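Local coordinates for putative membrane antigen (Burkholderia pseudomallei, PDB 2IZP), which is required for invasion of epithelial cells and survival within host cells, and probably regulates secretion of the effectors BipB and BipC, at residues 137-142 with 195-200; 189-194 with 221-226. All coordinates share one frame; numbering follows the deposited sequence.

Contact 1 (137-142 with 195-200); sequences IDAYAT and QLPKGA
P197 lays the CG-CD side of its ring against one turn of helix 123-160, and this is where the contact is tight. Its CD lies 3.7 Å from the methyl CB of A139, and its CG lies 3.8 Å from CB of D138, so the ring spans two successive residues of the helix. L196 reaches the same methyl with one branch only: its side chain sets out away from the helix, but CD2 comes back to 3.9 Å from A139 CB. W205 of helix 202-209 also touches both A139 and L196. The helical segment lies in a predicted coiled coil, and the contact lays the loop between strand 194-195 and helix 202-209 along a side of that long helix; on another side, I137 and A141 pack on helix 75-103. No hydrogen bond joins the two segments. At the D138 end the carboxylate is turned to a different partner, forming a salt bridge through OD1 with R93. The T142 end is looser. With chi1 at 60° the T142 hydroxyl is turned back to its own helix, where OG1 appears to bond A139 O, although that oxygen is less surely placed; Q195 O is 4.1 Å from OG1, with no bond between them. Beyond it, the side chain of the exposed Q195 starts out away from the helix, and NE2 donates to L196 O, at 3.1 Å, and to S218 O.

Contact 2 (189-194 with 221-226); sequences DHLPTM and VTINPD
With chi1 at -81°, M194 sets CG beside its own backbone N, and bends at chi2 and chi3 carry its terminal methyl CE back to I223, 3.6 Å from CD1. I223 answers with a similar first torsion, chi1 -75°, which places CG1 beside the backbone N and puts CG2 anti to it, beside the carbonyl carbon. The two branches then serve different partners. CD1, at the end of the CG1 arm, meets both M194 CE and the ring of P192, the three groups forming a compact triangle, with P192 CG at 3.3 Å from CD1, a tight spacing for two carbons. CG2 faces L191, whose CD1 is 4.1 Å from it. That same leucine methyl rests on the backbone carbonyl O of I223 and reaches CB of P225, the two side chains crossing at about a right angle. The backbones run antiparallel, and M194 and V221 form a hydrogen-bonded pair where strand 194-195, an outer strand of a small three-stranded antiparallel sheet, pairs with the central strand 220-223; 213-215 lies on its other side. M194 N donates to V221 O at 2.7 Å. The return bond, from V221 N to M194 O at 2.6 Å, is less straight, with an N-H...O angle of 138°. Both side chains stand on the same face of the sheet, and their CB atoms are packed closely, 3.4 Å apart. Toward L191 the pairing gives way to side-chain contacts, and helix 123-160 covers this part: Y150 touches L191, P192 and I223, while L147 also packs on I223.

Contacts 1 and 2 are consecutive along the chain on one side, since residue 194 ends a segment of contact 2 and residue 195 begins one of contact 1; their centres lie about 16 Å apart. They meet directly at two places. CG of L196 packs on CG2 of V221 at 3.6 Å, and the backbone O of T142 lies 3.7 Å from CG of M194. Helix 123-160 is common ground: its residues 137-142 form one side of contact 1, and L147 and Y150, farther along, cover contact 2. The paired strands 194-195 and 220-223 are therefore placed against this helix, with residues 196-200 leading on toward helix 202-209.

Contact 1 (137-142 with 195-200)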
ATOM      1  N   ILE A 137      -2.331  -8.987   9.684  1.00 27.23           N
ATOM      2  CA  ILE A 137      -2.900  -7.643   9.734  1.00 31.83           C
ATOM      3  C   ILE A 137      -1.816  -6.569   9.754  1.00 28.59           C
ATOM      4  O   ILE A 137      -1.795  -5.636   8.962  1.00 29.19           O
ATOM      5  CB  ILE A 137      -3.797  -7.504  10.985  1.00 32.25           C
ATOM      6  CG1 ILE A 137      -4.950  -8.511  11.039  1.00 26.73           C
ATOM      7  CG2 ILE A 137      -4.303  -6.076  11.107  1.00 44.17           C
ATOM      8  CD1 ILE A 137      -5.707  -8.524  12.345  1.00 27.23           C
ATOM      9  N   ASP A 138      -0.874  -6.702  10.683  1.00 35.84           N
ATOM     10  CA  ASP A 138       0.193  -5.725  10.857  1.00 40.79           C
ATOM     11  C   ASP A 138       1.012  -5.568   9.582  1.00 30.57           C
ATOM     12  O   ASP A 138       1.180  -4.489   9.019  1.00 36.28           O
ATOM     13  CB  ASP A 138       1.091  -6.166  12.015  1.00 58.66           C
ATOM     14  CG  ASP A 138       0.477  -5.969  13.387  1.00 71.52           C
ATOM     15  OD1 ASP A 138       0.803  -6.762  14.304  1.00 87.80           O
ATOM     16  OD2 ASP A 138      -0.330  -5.031  13.567  1.00 88.01           O
ATOM     17  N   ALA A 139       1.524  -6.709   9.135  1.00 28.23           N
ATOM     18  CA  ALA A 139       2.390  -6.764   7.971  1.00 26.70           C
ATOM     19  C   ALA A 139       1.724  -6.083   6.786  1.00 41.25           C
ATOM     20  O   ALA A 139       2.310  -5.137   6.241  1.00 48.89           O
ATOM     21  CB  ALA A 139       2.778  -8.202   7.674  1.00 27.17           C
ATOM     22  N   TYR A 140       0.527  -6.520   6.390  1.00 38.56           N
ATOM     23  CA  TYR A 140      -0.099  -5.838   5.249  1.00 28.20           C
ATOM     24  C   TYR A 140      -0.304  -4.372   5.592  1.00 25.83           C
ATOM     25  O   TYR A 140      -0.169  -3.479   4.748  1.00 42.10           O
ATOM     26  CB  TYR A 140      -1.410  -6.501   4.838  1.00 34.34           C
ATOM     27  CG  TYR A 140      -1.254  -7.590   3.796  1.00 29.74           C
ATOM     28  CD1 TYR A 140      -1.243  -8.924   4.184  1.00 33.65           C
ATOM     29  CD2 TYR A 140      -1.120  -7.305   2.449  1.00 28.33           C
ATOM     30  CE1 TYR A 140      -1.102  -9.938   3.259  1.00 33.44           C
ATOM     31  CE2 TYR A 140      -0.976  -8.307   1.509  1.00 31.99           C
ATOM     32  CZ  TYR A 140      -0.968  -9.623   1.925  1.00 40.18           C
ATOM     33  OH  TYR A 140      -0.830 -10.640   1.005  1.00 57.59           O
ATOM     34  N   ALA A 141      -0.635  -4.069   6.850  1.00 23.43           N
ATOM     35  CA  ALA A 141      -0.766  -2.637   7.144  1.00 30.20           C
ATOM     36  C   ALA A 141       0.565  -1.920   6.950  1.00 37.58           C
ATOM     37  O   ALA A 141       0.634  -0.871   6.307  1.00 34.72           O
ATOM     38  CB  ALA A 141      -1.288  -2.421   8.552  1.00 40.67           C
ATOM     39  N   THR A 142       1.667  -2.454   7.486  1.00 30.61           N
ATOM     40  CA  THR A 142       2.923  -1.708   7.285  1.00 28.66           C
ATOM     41  C   THR A 142       3.291  -1.588   5.812  1.00 30.39           C
ATOM     42  O   THR A 142       3.539  -0.485   5.311  1.00 42.98           O
ATOM     43  CB  THR A 142       4.071  -2.327   8.100  1.00 31.02           C
ATOM     44  OG1 THR A 142       4.322  -3.686   7.741  1.00 47.76           O
ATOM     45  CG2 THR A 142       3.676  -2.349   9.579  1.00 33.49           C
ATOM     46  N   GLN A 195       9.160  -2.802   7.928  1.00 46.79           N
ATOM     47  CA  GLN A 195       9.611  -3.805   8.871  1.00 40.55           C
ATOM     48  C   GLN A 195       8.509  -4.789   9.272  1.00 44.12           C
ATOM     49  O   GLN A 195       7.586  -4.471  10.024  1.00 44.39           O
ATOM     50  CB  GLN A 195      10.171  -3.142  10.138  1.00 37.65           C
ATOM     51  CG  GLN A 195      10.545  -4.166  11.213  1.00 34.24           C
ATOM     52  CD  GLN A 195      11.732  -5.003  10.775  1.00 35.09           C
ATOM     53  OE1 GLN A 195      12.753  -4.452  10.356  1.00 56.47           O
ATOM     54  NE2 GLN A 195      11.624  -6.323  10.854  1.00 28.55           N
ATOM     55  N   LEU A 196       8.638  -6.004   8.765  1.00 34.52           N
ATOM     56  CA  LEU A 196       7.786  -7.142   9.021  1.00 34.70           C
ATOM     57  C   LEU A 196       7.829  -7.632  10.464  1.00 49.29           C
ATOM     58  O   LEU A 196       8.910  -7.753  11.040  1.00 49.00           O
ATOM     59  CB  LEU A 196       8.224  -8.295   8.107  1.00 25.39           C
ATOM     60  CG  LEU A 196       7.943  -8.065   6.622  1.00 20.30           C
ATOM     61  CD1 LEU A 196       8.382  -9.271   5.814  1.00 18.11           C
ATOM     62  CD2 LEU A 196       6.469  -7.745   6.418  1.00 33.32           C
ATOM     63  N   PRO A 197       6.654  -7.914  11.019  1.00 55.06           N
ATOM     64  CA  PRO A 197       6.504  -8.421  12.387  1.00 55.89           C
ATOM     65  C   PRO A 197       7.434  -9.580  12.718  1.00 57.66           C
ATOM     66  O   PRO A 197       7.845 -10.333  11.837  1.00 49.23           O
ATOM     67  CB  PRO A 197       5.055  -8.932  12.399  1.00 51.45           C
ATOM     68  CG  PRO A 197       4.360  -8.003  11.453  1.00 52.60           C
ATOM     69  CD  PRO A 197       5.349  -7.745  10.348  1.00 52.40           C
ATOM     70  N   LYS A 198       7.756  -9.728  13.999  1.00 62.92           N
ATOM     71  CA  LYS A 198       8.660 -10.766  14.478  1.00 65.66           C
ATOM     72  C   LYS A 198       8.078 -12.172  14.399  1.00 53.94           C
ATOM     73  O   LYS A 198       7.245 -12.568  15.223  1.00 58.66           O
ATOM     74  CB  LYS A 198       9.048 -10.465  15.938  1.00 73.29           C
ATOM     75  CG  LYS A 198       7.856 -10.087  16.804  1.00 73.24           C
ATOM     76  CD  LYS A 198       8.127 -10.288  18.286  1.00 73.69           C
ATOM     77  CE  LYS A 198       6.833 -10.450  19.066  1.00 76.74           C
ATOM     78  NZ  LYS A 198       7.097 -10.720  20.514  1.00 68.45           N
ATOM     79  N   GLY A 199       8.518 -12.955  13.421  1.00 45.24           N
ATOM     80  CA  GLY A 199       8.055 -14.326  13.275  1.00 43.80           C
ATOM     81  C   GLY A 199       7.586 -14.633  11.869  1.00 47.62           C
ATOM     82  O   GLY A 199       7.193 -15.752  11.547  1.00 55.47           O
ATOM     83  N   ALA A 200       7.617 -13.631  10.996  1.00 58.33           N
ATOM     84  CA  ALA A 200       7.132 -13.792   9.632  1.00 62.05           C
ATOM     85  C   ALA A 200       8.009 -14.742   8.826  1.00 62.09           C
ATOM     86  O   ALA A 200       9.205 -14.897   9.067  1.00 66.38           O
ATOM     87  CB  ALA A 200       7.040 -12.434   8.945  1.00 49.89           C
TER

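Contact 2 (189-194 with 221-226)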
ATOM      1  N   ASP A 189      16.309   8.420  -2.445  1.00 45.58           N
ATOM      2  CA  ASP A 189      17.186   8.365  -1.272  1.00 44.52           C
ATOM      3  C   ASP A 189      16.387   8.187   0.010  1.00 50.96           C
ATOM      4  O   ASP A 189      16.875   7.653   1.005  1.00 46.74           O
ATOM      5  CB  ASP A 189      18.052   9.631  -1.179  1.00 38.42           C
ATOM      6  CG  ASP A 189      19.105   9.655  -2.270  1.00 40.12           C
ATOM      7  OD1 ASP A 189      19.601  10.738  -2.646  1.00 44.07           O
ATOM      8  OD2 ASP A 189      19.431   8.562  -2.785  1.00 27.28           O
ATOM      9  N   HIS A 190      15.138   8.649  -0.019  1.00 56.63           N
ATOM     10  CA  HIS A 190      14.289   8.556   1.167  1.00 58.91           C
ATOM     11  C   HIS A 190      13.054   7.714   0.863  1.00 54.13           C
ATOM     12  O   HIS A 190      11.920   8.040   1.201  1.00 46.06           O
ATOM     13  CB  HIS A 190      13.924   9.954   1.662  1.00 64.04           C
ATOM     14  CG  HIS A 190      15.111  10.864   1.785  1.00 70.13           C
ATOM     15  ND1 HIS A 190      15.993  10.805   2.840  1.00 75.22           N
ATOM     16  CD2 HIS A 190      15.565  11.851   0.977  1.00 69.25           C
ATOM     17  CE1 HIS A 190      16.935  11.718   2.679  1.00 76.23           C
ATOM     18  NE2 HIS A 190      16.698  12.369   1.552  1.00 71.85           N
ATOM     19  N   LEU A 191      13.314   6.594   0.198  1.00 47.10           N
ATOM     20  CA  LEU A 191      12.284   5.609  -0.089  1.00 41.18           C
ATOM     21  C   LEU A 191      11.807   4.991   1.223  1.00 46.97           C
ATOM     22  O   LEU A 191      12.657   4.658   2.057  1.00 38.79           O
ATOM     23  CB  LEU A 191      12.838   4.533  -1.010  1.00 41.45           C
ATOM     24  CG  LEU A 191      12.687   4.679  -2.517  1.00 33.79           C
ATOM     25  CD1 LEU A 191      13.054   3.371  -3.208  1.00 30.50           C
ATOM     26  CD2 LEU A 191      11.275   5.103  -2.884  1.00 42.57           C
ATOM     27  N   PRO A 192      10.503   4.829   1.403  1.00 46.87           N
ATOM     28  CA  PRO A 192       9.953   4.328   2.666  1.00 47.36           C
ATOM     29  C   PRO A 192      10.452   2.923   3.001  1.00 46.08           C
ATOM     30  O   PRO A 192      10.404   2.029   2.156  1.00 44.17           O
ATOM     31  CB  PRO A 192       8.444   4.284   2.415  1.00 47.11           C
ATOM     32  CG  PRO A 192       8.318   4.237   0.929  1.00 51.20           C
ATOM     33  CD  PRO A 192       9.444   5.091   0.411  1.00 47.74           C
ATOM     34  N   THR A 193      10.921   2.757   4.230  1.00 47.87           N
ATOM     35  CA  THR A 193      11.430   1.484   4.721  1.00 55.71           C
ATOM     36  C   THR A 193      10.384   0.779   5.582  1.00 48.28           C
ATOM     37  O   THR A 193       9.759   1.414   6.431  1.00 50.04           O
ATOM     38  CB  THR A 193      12.713   1.638   5.560  1.00 66.32           C
ATOM     39  OG1 THR A 193      13.774   2.135   4.738  1.00 78.39           O
ATOM     40  CG2 THR A 193      13.171   0.286   6.093  1.00 64.10           C
ATOM     41  N   MET A 194      10.227  -0.516   5.337  1.00 43.77           N
ATOM     42  CA  MET A 194       9.217  -1.308   6.034  1.00 40.10           C
ATOM     43  C   MET A 194       9.861  -2.410   6.864  1.00 44.06           C
ATOM     44  O   MET A 194      10.963  -2.879   6.569  1.00 47.05           O
ATOM     45  CB  MET A 194       8.214  -1.845   5.009  1.00 41.83           C
ATOM     46  CG  MET A 194       7.163  -0.821   4.601  1.00 35.00           C
ATOM     47  SD  MET A 194       6.757  -0.787   2.854  1.00 42.77           S
ATOM     48  CE  MET A 194       8.064   0.233   2.183  1.00 26.81           C
ATOM     49  N   VAL A 221      11.630  -4.560   4.740  1.00 45.51           N
ATOM     50  CA  VAL A 221      11.057  -4.436   3.406  1.00 35.68           C
ATOM     51  C   VAL A 221      11.480  -3.120   2.765  1.00 33.09           C
ATOM     52  O   VAL A 221      11.374  -2.067   3.395  1.00 42.79           O
ATOM     53  CB  VAL A 221       9.518  -4.506   3.417  1.00 42.76           C
ATOM     54  CG1 VAL A 221       8.962  -4.459   1.993  1.00 30.51           C
ATOM     55  CG2 VAL A 221       9.043  -5.751   4.154  1.00 31.32           C
ATOM     56  N   THR A 222      11.939  -3.214   1.523  1.00 36.54           N
ATOM     57  CA  THR A 222      12.334  -2.045   0.752  1.00 43.84           C
ATOM     58  C   THR A 222      11.679  -2.073  -0.630  1.00 37.67           C
ATOM     59  O   THR A 222      11.329  -3.124  -1.161  1.00 31.66           O
ATOM     60  CB  THR A 222      13.860  -1.903   0.582  1.00 48.61           C
ATOM     61  OG1 THR A 222      14.462  -3.153   0.218  1.00 41.11           O
ATOM     62  CG2 THR A 222      14.493  -1.481   1.905  1.00 57.16           C
ATOM     63  N   ILE A 223      11.524  -0.883  -1.196  1.00 26.65           N
ATOM     64  CA  ILE A 223      10.922  -0.734  -2.508  1.00 28.51           C
ATOM     65  C   ILE A 223      11.978  -0.660  -3.596  1.00 28.63           C
ATOM     66  O   ILE A 223      12.917   0.130  -3.511  1.00 39.06           O
ATOM     67  CB  ILE A 223      10.050   0.541  -2.550  1.00 30.85           C
ATOM     68  CG1 ILE A 223       8.719   0.399  -1.816  1.00 41.82           C
ATOM     69  CG2 ILE A 223       9.844   0.986  -3.986  1.00 21.76           C
ATOM     70  CD1 ILE A 223       8.248   1.650  -1.117  1.00 51.79           C
ATOM     71  N   ASN A 224      11.823  -1.481  -4.626  1.00 29.59           N
ATOM     72  CA  ASN A 224      12.716  -1.466  -5.773  1.00 21.24           C
ATOM     73  C   ASN A 224      12.662  -0.133  -6.510  1.00 37.78           C
ATOM     74  O   ASN A 224      11.664   0.168  -7.164  1.00 36.93           O
ATOM     75  CB  ASN A 224      12.347  -2.591  -6.734  1.00 21.92           C
ATOM     76  CG  ASN A 224      13.353  -2.773  -7.850  1.00 30.12           C
ATOM     77  OD1 ASN A 224      13.998  -1.820  -8.292  1.00 48.64           O
ATOM     78  ND2 ASN A 224      13.497  -4.007  -8.318  1.00 35.11           N
ATOM     79  N   PRO A 225      13.721   0.669  -6.429  1.00 46.62           N
ATOM     80  CA  PRO A 225      13.773   1.945  -7.149  1.00 37.81           C
ATOM     81  C   PRO A 225      14.021   1.817  -8.642  1.00 26.39           C
ATOM     82  O   PRO A 225      14.196   2.839  -9.324  1.00 31.60           O
ATOM     83  CB  PRO A 225      14.969   2.649  -6.491  1.00 43.29           C
ATOM     84  CG  PRO A 225      15.852   1.529  -6.047  1.00 39.93           C
ATOM     85  CD  PRO A 225      14.928   0.422  -5.621  1.00 43.99           C
ATOM     86  N   ASP A 226      14.030   0.614  -9.194  1.00 21.10           N
ATOM     87  CA  ASP A 226      14.253   0.433 -10.633  1.00 28.73           C
ATOM     88  C   ASP A 226      13.418   1.324 -11.541  1.00 33.69           C
ATOM     89  O   ASP A 226      13.945   1.906 -12.504  1.00 40.14           O
ATOM     90  CB  ASP A 226      14.032  -1.043 -10.979  1.00 41.56           C
ATOM     91  CG  ASP A 226      12.627  -1.472 -11.332  1.00 49.13           C
ATOM     92  OD1 ASP A 226      12.494  -2.164 -12.372  1.00 59.92           O
ATOM     93  OD2 ASP A 226      11.650  -1.160 -10.612  1.00 27.85           O
TER